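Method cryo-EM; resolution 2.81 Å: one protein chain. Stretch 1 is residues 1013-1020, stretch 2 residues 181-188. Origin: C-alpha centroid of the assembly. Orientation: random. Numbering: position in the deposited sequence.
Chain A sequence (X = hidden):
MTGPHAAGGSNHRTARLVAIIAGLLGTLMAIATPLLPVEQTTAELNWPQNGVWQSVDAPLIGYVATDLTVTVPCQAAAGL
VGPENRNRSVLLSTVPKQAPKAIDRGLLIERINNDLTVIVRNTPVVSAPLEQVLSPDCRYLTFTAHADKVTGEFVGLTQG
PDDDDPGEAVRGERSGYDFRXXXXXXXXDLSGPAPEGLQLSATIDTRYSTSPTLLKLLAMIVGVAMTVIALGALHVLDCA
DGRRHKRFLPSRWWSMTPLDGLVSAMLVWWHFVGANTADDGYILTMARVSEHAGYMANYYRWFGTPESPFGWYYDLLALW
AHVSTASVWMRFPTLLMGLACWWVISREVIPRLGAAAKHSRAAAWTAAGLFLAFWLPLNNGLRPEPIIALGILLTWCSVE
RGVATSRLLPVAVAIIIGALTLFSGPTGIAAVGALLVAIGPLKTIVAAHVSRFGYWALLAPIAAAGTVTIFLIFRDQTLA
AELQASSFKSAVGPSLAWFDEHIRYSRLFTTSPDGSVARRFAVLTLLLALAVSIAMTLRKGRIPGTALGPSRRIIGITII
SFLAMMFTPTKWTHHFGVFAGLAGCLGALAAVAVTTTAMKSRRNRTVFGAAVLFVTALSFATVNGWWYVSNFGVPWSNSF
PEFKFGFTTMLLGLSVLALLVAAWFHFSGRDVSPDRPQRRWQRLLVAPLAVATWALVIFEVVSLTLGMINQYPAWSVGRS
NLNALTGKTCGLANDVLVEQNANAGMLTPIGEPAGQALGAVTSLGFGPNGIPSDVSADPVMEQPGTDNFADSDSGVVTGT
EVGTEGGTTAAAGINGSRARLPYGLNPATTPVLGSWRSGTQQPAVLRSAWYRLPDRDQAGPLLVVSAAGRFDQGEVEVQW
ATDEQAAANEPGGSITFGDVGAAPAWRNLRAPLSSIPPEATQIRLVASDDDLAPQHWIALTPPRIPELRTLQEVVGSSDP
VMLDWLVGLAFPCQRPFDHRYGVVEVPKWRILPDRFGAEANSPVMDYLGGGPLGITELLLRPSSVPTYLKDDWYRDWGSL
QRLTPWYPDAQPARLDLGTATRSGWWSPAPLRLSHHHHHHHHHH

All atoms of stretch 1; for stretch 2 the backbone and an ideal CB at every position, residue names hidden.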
# COMPACT_ATOMS: atom_id res chain seq x y z
N LEU A 1013 23.06 7.74 16.17
CA LEU A 1013 22.88 9.06 15.59
C LEU A 1013 22.11 10.00 16.49
O LEU A 1013 21.70 11.07 16.03
CB LEU A 1013 22.15 8.99 14.25
CG LEU A 1013 22.80 8.43 12.99
CD1 LEU A 1013 21.78 8.35 11.90
CD2 LEU A 1013 23.91 9.36 12.55
N GLY A 1014 21.88 9.64 17.75
CA GLY A 1014 21.31 10.55 18.71
C GLY A 1014 22.39 11.00 19.66
O GLY A 1014 22.17 11.88 20.49
N ILE A 1015 23.56 10.39 19.55
CA ILE A 1015 24.72 10.74 20.35
C ILE A 1015 25.70 11.59 19.56
O ILE A 1015 26.18 12.61 20.04
CB ILE A 1015 25.41 9.47 20.89
CG1 ILE A 1015 24.43 8.64 21.70
CG2 ILE A 1015 26.56 9.83 21.78
CD1 ILE A 1015 24.96 7.29 22.05
N THR A 1016 26.00 11.19 18.32
CA THR A 1016 26.89 11.95 17.47
C THR A 1016 26.24 13.20 16.90
O THR A 1016 26.93 14.05 16.36
CB THR A 1016 27.40 11.08 16.32
OG1 THR A 1016 26.31 10.75 15.46
CG2 THR A 1016 27.99 9.80 16.86
N GLU A 1017 24.91 13.30 17.00
CA GLU A 1017 24.20 14.51 16.62
C GLU A 1017 24.50 15.66 17.57
O GLU A 1017 24.45 16.83 17.16
CB GLU A 1017 22.71 14.20 16.59
CG GLU A 1017 21.81 15.27 16.04
CD GLU A 1017 20.36 14.84 16.03
OE1 GLU A 1017 20.06 13.72 16.50
OE2 GLU A 1017 19.51 15.61 15.54
N LEU A 1018 24.84 15.37 18.82
CA LEU A 1018 25.13 16.37 19.83
C LEU A 1018 26.61 16.54 20.11
O LEU A 1018 27.02 17.62 20.53
CB LEU A 1018 24.44 16.02 21.14
CG LEU A 1018 22.92 15.96 21.12
CD1 LEU A 1018 22.42 15.54 22.48
CD2 LEU A 1018 22.36 17.29 20.74
N LEU A 1019 27.41 15.51 19.91
CA LEU A 1019 28.79 15.54 20.34
C LEU A 1019 29.75 15.98 19.25
O LEU A 1019 30.75 16.64 19.55
CB LEU A 1019 29.19 14.15 20.85
CG LEU A 1019 30.57 13.97 21.46
CD1 LEU A 1019 30.69 14.80 22.70
CD2 LEU A 1019 30.80 12.54 21.77
N LEU A 1020 29.45 15.66 18.00
CA LEU A 1020 30.36 15.79 16.88
C LEU A 1020 29.71 16.60 15.77
O LEU A 1020 28.48 16.64 15.65
CB LEU A 1020 30.74 14.41 16.33
CG LEU A 1020 31.42 13.43 17.28
CD1 LEU A 1020 31.46 12.08 16.66
CD2 LEU A 1020 32.81 13.88 17.59
N UNK A 181 18.23 14.59 32.06
CA UNK A 181 18.97 15.13 30.93
C UNK A 181 19.84 14.09 30.26
O UNK A 181 20.30 13.13 30.88
CB UNK A 181 19.83 16.31 31.38
N UNK A 182 20.08 14.29 28.96
CA UNK A 182 20.99 13.44 28.22
C UNK A 182 22.43 13.88 28.43
O UNK A 182 22.74 15.07 28.41
CB UNK A 182 20.64 13.45 26.73
N UNK A 183 23.31 12.90 28.64
CA UNK A 183 24.71 13.15 28.95
C UNK A 183 25.56 12.62 27.81
O UNK A 183 25.43 11.45 27.43
CB UNK A 183 25.11 12.50 30.28
N UNK A 184 26.41 13.48 27.25
CA UNK A 184 27.41 13.07 26.26
C UNK A 184 28.78 13.50 26.76
O UNK A 184 29.76 13.50 26.00
CB UNK A 184 27.12 13.67 24.88
N UNK A 185 28.88 13.84 28.03
CA UNK A 185 30.12 14.29 28.61
C UNK A 185 29.83 15.39 29.60
O UNK A 185 28.67 15.69 29.82
CB UNK A 185 31.10 14.77 27.53
N UNK A 186 30.84 16.00 30.22
CA UNK A 186 30.63 17.13 31.11
C UNK A 186 31.54 18.25 30.64
O UNK A 186 32.76 18.15 30.76
CB UNK A 186 30.90 16.76 32.57
N UNK A 187 30.95 19.31 30.10
CA UNK A 187 31.68 20.38 29.44
C UNK A 187 31.58 21.66 30.25
O UNK A 187 30.66 21.84 31.04
CB UNK A 187 31.15 20.60 28.02
N UNK A 188 32.55 22.55 30.06
CA UNK A 188 32.61 23.79 30.82
C UNK A 188 33.35 24.84 30.01
O UNK A 188 33.88 24.55 28.93
CB UNK A 188 33.29 23.57 32.17

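Position 181 lies beyond the reach of stretch 1: no atom of it comes within 5.5 Å of the ideal CB. With phi/psi of -82/152 almost any residue would fit, proline included, since its ring fixes phi in this region. The residue is Pro-181, which makes no contact across the stretches.

At position 182 the CA-to-CB bond points toward stretch 1, but the nearest atom to the ideal CB, Leu-1018 CD1, is still 5.1 Å off, so a small side chain would leave a gap. Farther on lies the carbonyl oxygen of Gly-1014, an acceptor. A long side chain ending in a donor suits the place: glutamine, lysine or arginine could be considered, while a long apolar chain could pack on Leu-1018 but would offer the carbonyl no donor. The residue is Gln-182. Its chi1 and chi2 are both t, and the extended chain carries the amide to the carbonyl, where Gln-182 NE2 donates a hydrogen bond to Gly-1014 O at 3.2 Å with an N-H...O angle of 149°. On the way, Gln-182 CD passes 3.9 Å from Leu-1018 CD1.

Position 183 points away, as alternation along an extended backbone would lead one to expect, and stretch 1 sets no preference there. It is Ile-183.

Position 184 points back toward stretch 1, with its ideal CB 4.3 Å from Leu-1019 CD1, 5.0 Å from Ile-1015 CG2 and 5.2 Å from Leu-1018 CB. These apolar surroundings favour a compact aliphatic side chain; valine or isoleucine would be natural candidates, and alanine would make fewer contacts. In the deposited Val-184, CG1 lies 4.3 Å from Ile-1015 CG2 and 4.5 Å from Leu-1018 CB, while CG2 lies 4.2 Å from Leu-1019 CD1. Two methyls thus meet three side chains.

At position 185 the backbone decides. With phi/psi of 142/-177, a CB would be jammed against the carbonyl oxygen of the preceding residue, which calls for glycine: Gly-185.

Position 186 is out of reach, and its extended backbone readily accepts a beta-branched residue; it is Val-186.

Position 187 points toward stretch 1 from a distance, with nothing within 5.5 Å of its ideal CB. Only a long side chain could arrive, and Leu-1019 offers a methyl, so phenylalanine or methionine, whose ends reach about 4 Å or more from CB, would suit; leucine would stop short. Phe-187 spans the gap: its CZ lies 3.8 Å from Leu-1019 CD1, which sits at the ring edge, near its plane.

Position 188 is again too distant for stretch 1 to choose; it is Thr-188.

Stretch 2 (181-188) PQIVGVFT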
# COMPACT_ATOMS: atom_id res chain seq x y z
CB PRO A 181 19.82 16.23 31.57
CG PRO A 181 20.02 15.77 32.94
CD PRO A 181 18.77 15.07 33.34
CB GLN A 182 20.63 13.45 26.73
CG GLN A 182 21.55 12.62 25.87
CD GLN A 182 21.07 12.48 24.45
OE1 GLN A 182 20.00 12.95 24.09
NE2 GLN A 182 21.88 11.83 23.63
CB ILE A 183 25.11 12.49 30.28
CG1 ILE A 183 24.30 13.09 31.42
CG2 ILE A 183 26.56 12.69 30.55
CD1 ILE A 183 24.45 12.37 32.70
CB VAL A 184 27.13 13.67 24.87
CG1 VAL A 184 25.83 13.16 24.32
CG2 VAL A 184 27.12 15.15 24.91
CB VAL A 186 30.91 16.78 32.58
CG1 VAL A 186 30.76 18.01 33.44
CG2 VAL A 186 29.98 15.69 33.06
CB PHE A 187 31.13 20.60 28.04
CG PHE A 187 31.12 19.38 27.20
CD1 PHE A 187 32.28 18.88 26.65
CD2 PHE A 187 29.94 18.72 26.94
CE1 PHE A 187 32.27 17.74 25.90
CE2 PHE A 187 29.93 17.59 26.18
CZ PHE A 187 31.08 17.10 25.66
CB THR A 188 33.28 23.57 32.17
OG1 THR A 188 33.24 24.79 32.92
CG2 THR A 188 34.71 23.18 31.98
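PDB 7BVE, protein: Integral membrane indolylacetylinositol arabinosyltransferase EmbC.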